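PDB 2FA1: probable transcriptional regulator phnF from Escherichia coli, which probably regulates transcription through this C-terminal effector-binding (UTRA) domain, its exact function unknown and its gene lying in an operon for alkylphosphonate uptake and C-P lyase. Local coordinates for residues S33-D38 with Y144-T149; I49-L54 with Q79-G84; F9-L14 with A61-D66; P125-R130 with I154-E159. All blocks are in the same frame, centred on the assembly; numbering follows the deposited sequence. Where two conformers were deposited one is given.

Contact 1: S33-D38 with Y144-T149; sequences SGHVAD and YSVSLT
Val-36, in the first turn of helix 34-38, comes closest by backbone to Tyr-144 at the start of strand 144-149 (CA to CA 7.1 Å); the two short axes pass 9.5 Å apart, with their N-to-C directions at 130°. The Tyr-144 ring does most of the bridging. Its CG lies anti to the backbone N (chi1 170°), which carries the ring out from the sheet to the helix. There its edge meets the face of the His-35 imidazole in an offset edge-to-face pair, ring centres 5.2 Å apart and planes at 77°. Nearer the ring's root, CD2 packs against Val-36, 4.0 Å from its CA, with the CG2 methyl beside it. This is a short helix lying on the six-stranded antiparallel sheet of the UTRA domain. One branch of Val-146, CG2, also reaches the imidazole, which sits at the exposed margin of the contact. The phenol oxygen of Tyr-144 is hydrogen-bonded to Arg-130 NH1 on the adjoining strand, and Met-3 of the second subunit packs against this tyrosine. Ser-33 is the N-cap: its OG accepts a weak bond from Val-36 N at 3.3 Å.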
loop_
_atom_site.group_PDB
_atom_site.type_symbol
_atom_site.label_atom_id
_atom_site.label_comp_id
_atom_site.label_asym_id
_atom_site.label_seq_id
_atom_site.Cartn_x
_atom_site.Cartn_y
_atom_site.Cartn_z
ATOM N N SER A 33 1.650 23.994 6.291
ATOM C CA SER A 33 3.084 23.696 6.129
ATOM C C SER A 33 3.455 23.550 4.657
ATOM O O SER A 33 2.593 23.443 3.812
ATOM C CB SER A 33 3.394 22.393 6.876
ATOM O OG SER A 33 2.817 21.301 6.225
ATOM N N GLY A 34 4.744 23.514 4.330
ATOM C CA GLY A 34 5.110 23.401 2.934
ATOM C C GLY A 34 4.592 22.163 2.270
ATOM O O GLY A 34 4.096 22.260 1.165
ATOM N N HIS A 35 4.610 20.999 2.945
ATOM C CA HIS A 35 4.078 19.730 2.362
ATOM C C HIS A 35 2.573 19.803 2.175
ATOM O O HIS A 35 2.048 19.325 1.144
ATOM C CB HIS A 35 4.613 18.376 3.038
ATOM C CG HIS A 35 3.747 17.727 4.117
ATOM N ND1 HIS A 35 3.355 16.393 4.063
ATOM C CD2 HIS A 35 3.346 18.170 5.337
ATOM C CE1 HIS A 35 2.666 16.085 5.152
ATOM N NE2 HIS A 35 2.638 17.151 5.940
ATOM N N VAL A 36 1.898 20.355 3.175
ATOM C CA VAL A 36 0.438 20.450 3.098
ATOM C C VAL A 36 0.004 21.424 1.962
ATOM O O VAL A 36 -0.914 21.124 1.152
ATOM C CB VAL A 36 -0.204 20.876 4.448
ATOM C CG1 VAL A 36 -1.725 21.219 4.269
ATOM C CG2 VAL A 36 -0.035 19.786 5.488
ATOM N N ALA A 37 0.606 22.583 1.958
ATOM C CA ALA A 37 0.361 23.575 0.866
ATOM C C ALA A 37 0.658 23.010 -0.547
ATOM O O ALA A 37 -0.154 23.166 -1.501
ATOM C CB ALA A 37 1.146 24.835 1.143
ATOM N N ASP A 38 1.787 22.297 -0.716
ATOM C CA ASP A 38 2.026 21.610 -2.002
ATOM C C ASP A 38 1.004 20.623 -2.370
ATOM O O ASP A 38 0.599 20.552 -3.482
ATOM C CB ASP A 38 3.356 20.841 -2.013
ATOM C CG ASP A 38 4.568 21.724 -2.398
ATOM O OD1 ASP A 38 4.365 22.774 -3.085
ATOM O OD2 ASP A 38 5.693 21.378 -1.963
ATOM N N TYR A 144 -6.164 16.711 1.784
ATOM C CA TYR A 144 -4.908 15.931 1.773
ATOM C C TYR A 144 -4.946 15.198 3.129
ATOM O O TYR A 144 -5.130 15.895 4.155
ATOM C CB TYR A 144 -3.778 16.913 1.821
ATOM C CG TYR A 144 -2.405 16.334 2.051
ATOM C CD1 TYR A 144 -2.016 15.180 1.329
ATOM C CD2 TYR A 144 -1.526 16.918 2.932
ATOM C CE1 TYR A 144 -0.633 14.647 1.458
ATOM C CE2 TYR A 144 -0.187 16.362 3.095
ATOM C CZ TYR A 144 0.208 15.257 2.358
ATOM O OH TYR A 144 1.498 14.711 2.469
ATOM N N SER A 145 -4.693 13.872 3.100
ATOM C CA SER A 145 -4.707 13.182 4.408
ATOM C C SER A 145 -3.458 12.348 4.516
ATOM O O SER A 145 -2.968 11.810 3.511
ATOM C CB SER A 145 -5.931 12.337 4.569
ATOM O OG SER A 145 -5.898 11.189 3.803
ATOM N N VAL A 146 -2.969 12.195 5.744
ATOM C CA VAL A 146 -1.778 11.407 5.956
ATOM C C VAL A 146 -2.123 10.468 7.111
ATOM O O VAL A 146 -2.347 10.973 8.230
ATOM C CB VAL A 146 -0.646 12.317 6.448
ATOM C CG1 VAL A 146 0.740 11.482 6.717
ATOM C CG2 VAL A 146 -0.428 13.563 5.497
ATOM N N SER A 147 -2.153 9.177 6.812
ATOM C CA SER A 147 -2.510 8.139 7.786
ATOM C C SER A 147 -1.219 7.501 8.257
ATOM O O SER A 147 -0.345 7.164 7.435
ATOM C CB SER A 147 -3.295 7.059 7.007
ATOM O OG SER A 147 -3.755 6.081 7.867
ATOM N N LEU A 148 -1.102 7.239 9.555
ATOM C CA LEU A 148 0.067 6.496 10.081
ATOM C C LEU A 148 -0.541 5.365 10.908
ATOM O O LEU A 148 -1.382 5.605 11.775
ATOM C CB LEU A 148 0.926 7.373 11.033
ATOM C CG LEU A 148 1.526 8.609 10.377
ATOM C CD1 LEU A 148 2.167 9.304 11.540
ATOM C CD2 LEU A 148 2.499 8.098 9.422
ATOM N N THR A 149 -0.249 4.120 10.484
ATOM C CA THR A 149 -0.827 2.936 11.082
ATOM C C THR A 149 0.217 1.963 11.534
ATOM O O THR A 149 1.123 1.624 10.816
ATOM C CB THR A 149 -1.660 2.101 10.111
ATOM O OG1 THR A 149 -0.911 1.865 8.883
ATOM C CG2 THR A 149 -2.985 2.716 9.748
#

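Contact 2: I49-L54 with Q79-G84; sequences IHLRTL and QRFDSG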
loop_
_atom_site.group_PDB
_atom_site.type_symbol
_atom_site.label_atom_id
_atom_site.label_comp_id
_atom_site.label_asym_id
_atom_site.label_seq_id
_atom_site.Cartn_x
_atom_site.Cartn_y
_atom_site.Cartn_z
ATOM N N ILE A 49 -8.091 23.822 7.253
ATOM C CA ILE A 49 -8.786 23.208 8.378
ATOM C C ILE A 49 -7.988 21.921 8.594
ATOM O O ILE A 49 -7.825 21.148 7.676
ATOM C CB ILE A 49 -10.243 22.891 7.991
ATOM C CG1 ILE A 49 -11.048 24.202 7.778
ATOM C CG2 ILE A 49 -10.878 22.026 9.110
ATOM C CD1 ILE A 49 -12.433 23.881 7.073
ATOM N N HIS A 50 -7.529 21.733 9.820
ATOM C CA HIS A 50 -6.820 20.488 10.156
ATOM C C HIS A 50 -7.673 19.737 11.172
ATOM O O HIS A 50 -7.974 20.278 12.250
ATOM C CB HIS A 50 -5.537 20.942 10.841
ATOM C CG HIS A 50 -4.731 19.802 11.368
ATOM N ND1 HIS A 50 -3.823 19.946 12.388
ATOM C CD2 HIS A 50 -4.695 18.493 11.005
ATOM C CE1 HIS A 50 -3.271 18.769 12.645
ATOM N NE2 HIS A 50 -3.720 17.899 11.765
ATOM N N LEU A 51 -8.018 18.487 10.798
ATOM C CA LEU A 51 -8.710 17.555 11.723
ATOM C C LEU A 51 -7.754 16.412 11.938
ATOM O O LEU A 51 -7.214 15.883 10.948
ATOM C CB LEU A 51 -9.954 16.993 11.035
ATOM C CG LEU A 51 -11.181 17.662 11.620
ATOM C CD1 LEU A 51 -11.144 19.112 11.059
ATOM C CD2 LEU A 51 -12.448 17.006 11.204
ATOM N N ARG A 52 -7.631 15.946 13.194
ATOM C CA ARG A 52 -6.837 14.739 13.411
ATOM C C ARG A 52 -7.755 13.689 14.011
ATOM O O ARG A 52 -8.558 13.994 14.943
ATOM C CB ARG A 52 -5.714 15.099 14.354
ATOM C CG ARG A 52 -4.855 13.796 14.756
ATOM C CD ARG A 52 -3.806 14.261 15.759
ATOM N NE ARG A 52 -2.815 15.118 15.037
ATOM C CZ ARG A 52 -2.109 16.131 15.557
ATOM N NH1 ARG A 52 -2.242 16.544 16.844
ATOM N NH2 ARG A 52 -1.264 16.802 14.752
ATOM N N THR A 53 -7.676 12.456 13.527
ATOM C CA THR A 53 -8.552 11.384 14.091
ATOM C C THR A 53 -7.648 10.246 14.515
ATOM O O THR A 53 -6.505 10.097 14.065
ATOM C CB THR A 53 -9.546 10.834 13.041
ATOM O OG1 THR A 53 -8.848 10.332 11.871
ATOM C CG2 THR A 53 -10.531 12.023 12.486
ATOM N N LEU A 54 -8.233 9.408 15.404
ATOM C CA LEU A 54 -7.439 8.227 15.821
ATOM C C LEU A 54 -8.417 7.064 16.056
ATOM O O LEU A 54 -9.509 7.255 16.631
ATOM C CB LEU A 54 -6.851 8.569 17.160
ATOM C CG LEU A 54 -5.882 7.527 17.760
ATOM C CD1 LEU A 54 -4.665 7.341 16.981
ATOM C CD2 LEU A 54 -5.597 7.867 19.188
ATOM N N GLN A 79 -15.858 21.656 12.169
ATOM C CA GLN A 79 -15.639 21.862 13.605
ATOM C C GLN A 79 -16.615 21.066 14.467
ATOM O O GLN A 79 -16.281 20.785 15.590
ATOM C CB GLN A 79 -15.737 23.335 13.953
ATOM C CG GLN A 79 -17.174 23.856 14.008
ATOM C CD GLN A 79 -17.211 25.410 14.117
ATOM O OE1 GLN A 79 -16.986 26.161 13.133
ATOM N NE2 GLN A 79 -17.598 25.879 15.306
ATOM N N ARG A 80 -17.757 20.641 13.887
ATOM C CA ARG A 80 -18.782 19.865 14.584
ATOM C C ARG A 80 -18.577 18.384 14.508
ATOM O O ARG A 80 -19.354 17.614 15.170
ATOM C CB ARG A 80 -20.162 20.284 14.045
ATOM C CG ARG A 80 -20.482 21.779 14.391
ATOM C CD ARG A 80 -21.891 22.305 13.835
ATOM N NE ARG A 80 -22.306 23.543 14.601
ATOM C CZ ARG A 80 -21.839 24.796 14.401
ATOM N NH1 ARG A 80 -20.962 25.100 13.443
ATOM N NH2 ARG A 80 -22.265 25.793 15.205
ATOM N N PHE A 81 -17.535 17.921 13.800
ATOM C CA PHE A 81 -17.288 16.441 13.767
ATOM C C PHE A 81 -16.829 15.963 15.139
ATOM O O PHE A 81 -16.035 16.613 15.756
ATOM C CB PHE A 81 -16.264 16.111 12.677
ATOM C CG PHE A 81 -15.804 14.672 12.701
ATOM C CD1 PHE A 81 -16.670 13.681 12.232
ATOM C CD2 PHE A 81 -14.575 14.354 13.239
ATOM C CE1 PHE A 81 -16.259 12.309 12.251
ATOM C CE2 PHE A 81 -14.162 12.989 13.259
ATOM C CZ PHE A 81 -15.025 12.016 12.760
ATOM N N ASP A 82 -17.341 14.804 15.585
ATOM C CA ASP A 82 -17.025 14.294 16.913
ATOM C C ASP A 82 -16.355 12.923 16.823
ATOM O O ASP A 82 -15.243 12.727 17.360
ATOM C CB ASP A 82 -18.369 14.212 17.648
ATOM C CG ASP A 82 -18.244 13.853 19.101
ATOM O OD1 ASP A 82 -17.104 13.794 19.660
ATOM O OD2 ASP A 82 -19.342 13.666 19.701
ATOM N N SER A 83 -17.008 11.982 16.125
ATOM C CA SER A 83 -16.488 10.633 15.971
ATOM C C SER A 83 -17.173 9.969 14.835
ATOM O O SER A 83 -18.281 10.402 14.390
ATOM C CB SER A 83 -16.696 9.844 17.280
ATOM O OG SER A 83 -18.119 9.565 17.417
ATOM N N GLY A 84 -16.574 8.883 14.350
ATOM C CA GLY A 84 -17.169 8.132 13.292
ATOM C C GLY A 84 -16.380 8.331 12.012
ATOM O O GLY A 84 -15.194 8.773 12.068
#
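Phe-81 lies against Leu-51 and Thr-53, two alternate residues on one face of strand 49-54, so this is a loop packed over the central antiparallel sheet of the UTRA domain. The loop joins helix 75-78 to helix 86-94, and within it the phenylalanine alone carries the contact. Its CG stands anti to the backbone N (chi1 172°), sending the ring toward the strand so that its two atoms CD2 and CE2 each find a different partner. CD2 meets the CD2 methyl of Leu-51 at 4.0 Å, and the same methyl is 4.2 Å from Phe-81 CB, so it sits by the root of the aromatic side chain. Farther out, Phe-81 CE2 touches the CG2 methyl of Thr-53 at 3.8 Å, the two side chains crossing nearly at right angles. Both methyls approach the ring obliquely. Leu-51 is modelled with chi1 at -105°, away from a staggered value, so the exact placing of its two methyls is somewhat doubtful. Thr-53 divides its branches by polarity: CG2, beside the backbone N, goes to the phenylalanine, while OG1 is hydrogen-bonded to His-67 NE2 on the next strand. Helix 86-94 adds to the apolar cluster, with Leu-86 touching both Leu-51 and Phe-81, and Phe-89 forming an edge-to-face pair with the Phe-81 ring. The loop also folds back on its own aromatic group: the backbone N of Ser-83 stands 3.9 Å above one face of the Phe-81 ring, displaced toward its rim.

Contact 3: F9-L14 with A61-D66; sequences FSQNLL and ALCLID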
loop_
_atom_site.group_PDB
_atom_site.type_symbol
_atom_site.label_atom_id
_atom_site.label_comp_id
_atom_site.label_asym_id
_atom_site.label_seq_id
_atom_site.Cartn_x
_atom_site.Cartn_y
_atom_site.Cartn_z
ATOM N N PHE A 9 -5.632 -6.807 11.991
ATOM C CA PHE A 9 -6.802 -6.124 11.380
ATOM C C PHE A 9 -6.570 -5.839 9.888
ATOM O O PHE A 9 -5.444 -5.593 9.530
ATOM C CB PHE A 9 -7.032 -4.793 12.087
ATOM C CG PHE A 9 -7.374 -4.946 13.556
ATOM C CD1 PHE A 9 -6.416 -4.687 14.519
ATOM C CD2 PHE A 9 -8.627 -5.421 13.941
ATOM C CE1 PHE A 9 -6.669 -4.893 15.897
ATOM C CE2 PHE A 9 -8.915 -5.593 15.330
ATOM C CZ PHE A 9 -7.963 -5.307 16.274
ATOM N N SER A 10 -7.624 -5.816 9.050
ATOM C CA SER A 10 -7.506 -5.433 7.593
ATOM C C SER A 10 -8.276 -4.169 7.332
ATOM O O SER A 10 -9.400 -4.011 7.842
ATOM C CB SER A 10 -8.073 -6.505 6.629
ATOM O OG SER A 10 -7.366 -7.730 6.725
ATOM N N GLN A 11 -7.699 -3.199 6.615
ATOM C CA GLN A 11 -8.427 -1.974 6.228
ATOM C C GLN A 11 -8.378 -1.829 4.707
ATOM O O GLN A 11 -7.329 -1.964 4.102
ATOM C CB GLN A 11 -7.894 -0.667 6.908
ATOM C CG GLN A 11 -8.328 -0.383 8.434
ATOM C CD GLN A 11 -7.591 0.819 9.140
ATOM O OE1 GLN A 11 -7.999 1.270 10.236
ATOM N NE2 GLN A 11 -6.531 1.349 8.500
ATOM N N ASN A 12 -9.521 -1.541 4.094
ATOM C CA ASN A 12 -9.583 -1.297 2.665
ATOM C C ASN A 12 -8.851 -0.011 2.253
ATOM O O ASN A 12 -9.115 1.113 2.720
ATOM C CB ASN A 12 -11.058 -1.395 2.221
ATOM C CG ASN A 12 -11.294 -1.134 0.736
ATOM O OD1 ASN A 12 -10.490 -0.555 0.008
ATOM N ND2 ASN A 12 -12.477 -1.581 0.275
ATOM N N LEU A 13 -7.881 -0.168 1.380
ATOM C CA LEU A 13 -7.014 0.941 0.982
ATOM C C LEU A 13 -7.873 1.998 0.310
ATOM O O LEU A 13 -7.590 3.175 0.411
ATOM C CB LEU A 13 -5.883 0.424 0.045
ATOM C CG LEU A 13 -4.857 1.465 -0.414
ATOM C CD1 LEU A 13 -4.034 1.948 0.792
ATOM C CD2 LEU A 13 -3.965 0.889 -1.450
ATOM N N LEU A 14 -8.943 1.592 -0.354
ATOM C CA LEU A 14 -9.756 2.572 -1.072
ATOM C C LEU A 14 -10.897 3.171 -0.243
ATOM O O LEU A 14 -11.537 4.118 -0.725
ATOM C CB LEU A 14 -10.274 2.001 -2.406
ATOM C CG LEU A 14 -9.201 1.388 -3.303
ATOM C CD1 LEU A 14 -9.846 0.333 -4.226
ATOM C CD2 LEU A 14 -8.445 2.517 -4.067
ATOM N N ALA A 61 -3.713 2.525 20.554
ATOM C CA ALA A 61 -3.809 3.353 19.320
ATOM C C ALA A 61 -3.347 2.547 18.098
ATOM O O ALA A 61 -2.226 1.993 18.101
ATOM C CB ALA A 61 -2.827 4.591 19.462
ATOM N N LEU A 62 -4.136 2.590 17.045
ATOM C CA LEU A 62 -3.809 1.807 15.854
ATOM C C LEU A 62 -3.526 2.646 14.636
ATOM O O LEU A 62 -2.662 2.316 13.833
ATOM C CB LEU A 62 -4.993 0.912 15.525
ATOM C CG LEU A 62 -5.261 -0.211 16.520
ATOM C CD1 LEU A 62 -6.111 -1.211 15.809
ATOM C CD2 LEU A 62 -4.065 -0.827 17.097
ATOM N N CYS A 63 -4.374 3.663 14.425
ATOM C CA CYS A 63 -4.344 4.394 13.145
ATOM C C CYS A 63 -4.598 5.878 13.425
ATOM O O CYS A 63 -5.673 6.234 13.927
ATOM C CB CYS A 63 -5.493 3.883 12.223
ATOM S SG CYS A 63 -5.359 4.877 10.652
ATOM N N LEU A 64 -3.623 6.743 13.115
ATOM C CA LEU A 64 -3.783 8.161 13.354
ATOM C C LEU A 64 -3.877 8.793 11.952
ATOM O O LEU A 64 -3.099 8.415 11.113
ATOM C CB LEU A 64 -2.460 8.657 13.921
ATOM C CG LEU A 64 -2.344 10.173 14.045
ATOM C CD1 LEU A 64 -3.228 10.486 15.290
ATOM C CD2 LEU A 64 -0.854 10.556 14.255
ATOM N N ILE A 65 -4.815 9.719 11.717
ATOM C CA ILE A 65 -4.859 10.390 10.379
ATOM C C ILE A 65 -4.952 11.898 10.615
ATOM O O ILE A 65 -5.767 12.347 11.431
ATOM C CB ILE A 65 -6.099 9.938 9.618
ATOM C CG1 ILE A 65 -6.196 8.392 9.556
ATOM C CG2 ILE A 65 -6.132 10.502 8.142
ATOM C CD1 ILE A 65 -7.413 7.828 8.794
ATOM N N ASP A 66 -4.146 12.652 9.862
ATOM C CA ASP A 66 -4.216 14.101 9.822
ATOM C C ASP A 66 -4.909 14.456 8.538
ATOM O O ASP A 66 -4.436 14.018 7.493
ATOM C CB ASP A 66 -2.824 14.686 9.924
ATOM C CG ASP A 66 -2.323 14.627 11.375
ATOM O OD1 ASP A 66 -2.875 15.300 12.249
ATOM O OD2 ASP A 66 -1.383 13.865 11.636
#
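Leu-62 and Phe-9 meet through one methyl and one side of a ring: Leu-62 CD1 is 3.7 Å from Phe-9 CD1 and equally near CE1. The two side chains cross at about a right angle, and the methyl reaches the aromatic ring obliquely. Leu-62 belongs to a classic beta bulge in which it and Cys-63 both face Arg-55 on the preceding strand. The bulge shows in the backbone of Leu-62 (phi -116°, psi -44°) and lets two successive residues direct their CB atoms to segment 9-14, where regular alternation would send only one. Cys-63 uses its CB, which lies 4.1 Å from OE1 of Gln-11 in the conformer described here; its SG is anti to the backbone N (chi1 180°) and packs with Ser-147 and Thr-149. Gln-11 extends from its strand toward segment 61-66, its chain straight beyond CG, and its OE1 takes a hydrogen bond from Arg-55 NH1. The same arginine makes a cation-pi contact with Phe-9, so the residue opposite the bulge is held by both side chains that reach across from segment 9-14. Beyond this, that segment closes in an Asx turn, Leu-14 N donating to Asn-12 OD1 at 2.7 Å. Strand 9-12 runs parallel to strand 154-159, and this small sheet packs against strands 60-69, 143-150 and 125-135 of the large one, with Met-153 touching both Phe-9 and Leu-62 beside the crossing.

Contact 4: P125-R130 with I154-E159; sequences PLLCVR and IEFTME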
loop_
_atom_site.group_PDB
_atom_site.type_symbol
_atom_site.label_atom_id
_atom_site.label_comp_id
_atom_site.label_asym_id
_atom_site.label_seq_id
_atom_site.Cartn_x
_atom_site.Cartn_y
_atom_site.Cartn_z
ATOM N N PRO A 125 7.884 -0.100 13.252
ATOM C CA PRO A 125 7.412 0.138 11.856
ATOM C C PRO A 125 5.954 0.623 11.667
ATOM O O PRO A 125 4.983 -0.000 12.203
ATOM C CB PRO A 125 7.615 -1.233 11.176
ATOM C CG PRO A 125 8.726 -1.798 11.898
ATOM C CD PRO A 125 8.419 -1.470 13.355
ATOM N N LEU A 126 5.825 1.674 10.839
ATOM C CA LEU A 126 4.516 2.278 10.528
ATOM C C LEU A 126 4.262 2.212 9.037
ATOM O O LEU A 126 5.249 2.348 8.274
ATOM C CB LEU A 126 4.444 3.741 10.917
ATOM C CG LEU A 126 4.775 4.235 12.307
ATOM C CD1 LEU A 126 4.782 5.782 12.274
ATOM C CD2 LEU A 126 3.728 3.646 13.197
ATOM N N LEU A 127 2.994 2.051 8.626
ATOM C CA LEU A 127 2.606 2.230 7.216
ATOM C C LEU A 127 2.118 3.658 7.131
ATOM O O LEU A 127 1.336 4.128 8.025
ATOM C CB LEU A 127 1.456 1.307 6.828
ATOM C CG LEU A 127 1.873 -0.111 6.424
ATOM C CD1 LEU A 127 0.770 -1.246 6.598
ATOM C CD2 LEU A 127 2.466 -0.049 5.020
ATOM N N CYS A 128 2.571 4.398 6.112
ATOM C CA CYS A 128 2.140 5.755 5.953
ATOM C C CYS A 128 1.386 5.856 4.621
ATOM O O CYS A 128 1.955 5.475 3.575
ATOM C CB CYS A 128 3.320 6.661 5.968
ATOM S SG CYS A 128 2.950 8.420 5.490
ATOM N N VAL A 129 0.105 6.278 4.660
ATOM C CA VAL A 129 -0.719 6.300 3.428
ATOM C C VAL A 129 -1.128 7.762 3.253
ATOM O O VAL A 129 -1.759 8.379 4.162
ATOM C CB VAL A 129 -1.964 5.391 3.458
ATOM C CG1 VAL A 129 -2.727 5.542 2.173
ATOM C CG2 VAL A 129 -1.553 3.929 3.614
ATOM N N ARG A 130 -0.812 8.331 2.093
ATOM C CA ARG A 130 -1.054 9.799 1.928
ATOM C C ARG A 130 -1.920 9.891 0.700
ATOM O O ARG A 130 -1.698 9.179 -0.329
ATOM C CB ARG A 130 0.228 10.582 1.691
ATOM C CG ARG A 130 1.235 10.537 2.896
ATOM C CD ARG A 130 2.337 11.485 2.780
ATOM N NE ARG A 130 3.294 11.015 1.807
ATOM C CZ ARG A 130 3.845 11.751 0.834
ATOM N NH1 ARG A 130 3.576 13.032 0.683
ATOM N NH2 ARG A 130 4.749 11.181 0.033
ATOM N N ILE A 154 -2.131 -3.642 11.414
ATOM C CA ILE A 154 -3.044 -3.420 10.257
ATOM C C ILE A 154 -2.363 -3.686 8.929
ATOM O O ILE A 154 -1.209 -3.242 8.769
ATOM C CB ILE A 154 -3.607 -1.977 10.274
ATOM C CG1 ILE A 154 -4.688 -1.742 11.352
ATOM C CG2 ILE A 154 -4.295 -1.647 8.918
ATOM C CD1 ILE A 154 -4.943 -0.233 11.636
ATOM N N GLU A 155 -3.058 -4.442 8.035
ATOM C CA GLU A 155 -2.660 -4.646 6.635
ATOM C C GLU A 155 -3.747 -4.021 5.745
ATOM O O GLU A 155 -4.936 -3.962 6.123
ATOM C CB GLU A 155 -2.474 -6.170 6.410
ATOM C CG GLU A 155 -2.484 -6.626 4.935
ATOM C CD GLU A 155 -2.092 -8.093 4.786
ATOM O OE1 GLU A 155 -2.847 -8.934 5.323
ATOM O OE2 GLU A 155 -1.061 -8.439 4.123
ATOM N N PHE A 156 -3.354 -3.488 4.599
ATOM C CA PHE A 156 -4.317 -2.864 3.691
ATOM C C PHE A 156 -4.697 -3.821 2.620
ATOM O O PHE A 156 -3.863 -4.577 2.152
ATOM C CB PHE A 156 -3.753 -1.608 3.046
ATOM C CG PHE A 156 -3.663 -0.423 4.014
ATOM C CD1 PHE A 156 -4.782 0.347 4.244
ATOM C CD2 PHE A 156 -2.441 -0.086 4.620
ATOM C CE1 PHE A 156 -4.715 1.435 5.204
ATOM C CE2 PHE A 156 -2.349 0.973 5.540
ATOM C CZ PHE A 156 -3.478 1.742 5.802
ATOM N N THR A 157 -5.969 -3.736 2.186
ATOM C CA THR A 157 -6.403 -4.628 1.101
ATOM C C THR A 157 -6.961 -3.782 -0.042
ATOM O O THR A 157 -7.436 -2.676 0.184
ATOM C CB THR A 157 -7.522 -5.620 1.582
ATOM O OG1 THR A 157 -8.617 -4.864 2.092
ATOM C CG2 THR A 157 -6.968 -6.511 2.692
ATOM N N MET A 158 -6.985 -4.329 -1.251
ATOM C CA MET A 158 -7.650 -3.589 -2.328
ATOM C C MET A 158 -8.245 -4.617 -3.277
ATOM O O MET A 158 -7.632 -5.664 -3.534
ATOM C CB MET A 158 -6.659 -2.620 -3.007
ATOM C CG MET A 158 -7.050 -2.105 -4.368
ATOM S SD MET A 158 -5.916 -0.790 -4.768
ATOM C CE MET A 158 -4.430 -1.538 -4.115
ATOM N N GLU A 159 -9.486 -4.368 -3.685
ATOM C CA GLU A 159 -10.164 -5.277 -4.649
ATOM C C GLU A 159 -10.126 -4.573 -5.972
ATOM O O GLU A 159 -10.314 -3.328 -6.062
ATOM C CB GLU A 159 -11.629 -5.486 -4.269
ATOM C CG GLU A 159 -11.817 -6.168 -2.937
ATOM C CD GLU A 159 -11.553 -7.623 -3.037
ATOM O OE1 GLU A 159 -11.666 -8.139 -4.177
ATOM O OE2 GLU A 159 -11.227 -8.248 -1.992
#
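This is apolar packing between two sheets, with Phe-156 of the small parallel sheet set against Leu-127 and Val-129 of the six-stranded antiparallel one. Strands 125-130 and 154-159 are layered, not paired: their short axes come no nearer than 9.0 Å and cross at 31°. Phe-156 bridges the two layers. Its CG is anti to the carbonyl carbon (chi1 -73°), and the CD2-CE2-CZ side of the ring is thereby delivered to two residues that lie on the same face of strand 125-130. Val-129 comes from the opposite direction, its CG2 3.6 Å from both CE2 and CZ of Phe-156. Leu-127 instead slides past the ring, with its CD1 3.9 Å from Phe-156 CD2 and its CB 4.0 Å from CE2. Both aliphatic groups come in obliquely to the ring. The same Leu-127 CD1 also rests 3.6 Å from the backbone O of Ile-154, so that one methyl spans two positions of strand 154-159. Thr-149 and Gln-11 touch the phenylalanine as well, from strands 143-150 and 9-12. The polar residues face elsewhere. Glu-155 turns away and forms salt bridges with Arg-104 and Arg-130 of the second subunit, and residues 156-159 pair antiparallel with a strand of that subunit. Shape and burial, without directed bonds, therefore join the layers here, while the backbone of strand 154-159 pairs with strand 9-12 and with the second subunit, and Glu-155 is largely engaged with arginines of that subunit.

How the contacts relate
Contacts 2 and 4 are buried, on opposite sides of the chain's centre, and each sets one phenylalanine against aliphatic groups; contacts 1 and 3 are only partly buried and add polar side chains, an imidazole in one and a glutamine in the other. All four reach the six-stranded sheet. Contacts 1 and 3 use its neighbouring strands, joined by Leu-148 N to Leu-64 O at 2.8 Å, and contact 4 uses the strand beyond. Asp-66 ties contact 3 to His-50 and Arg-52 of contact 2. Contacts 3 and 4 each take one strand from the two-stranded sheet, their centres 7 Å apart. The second subunit touches contacts 1, 3 and 4, but not contact 2.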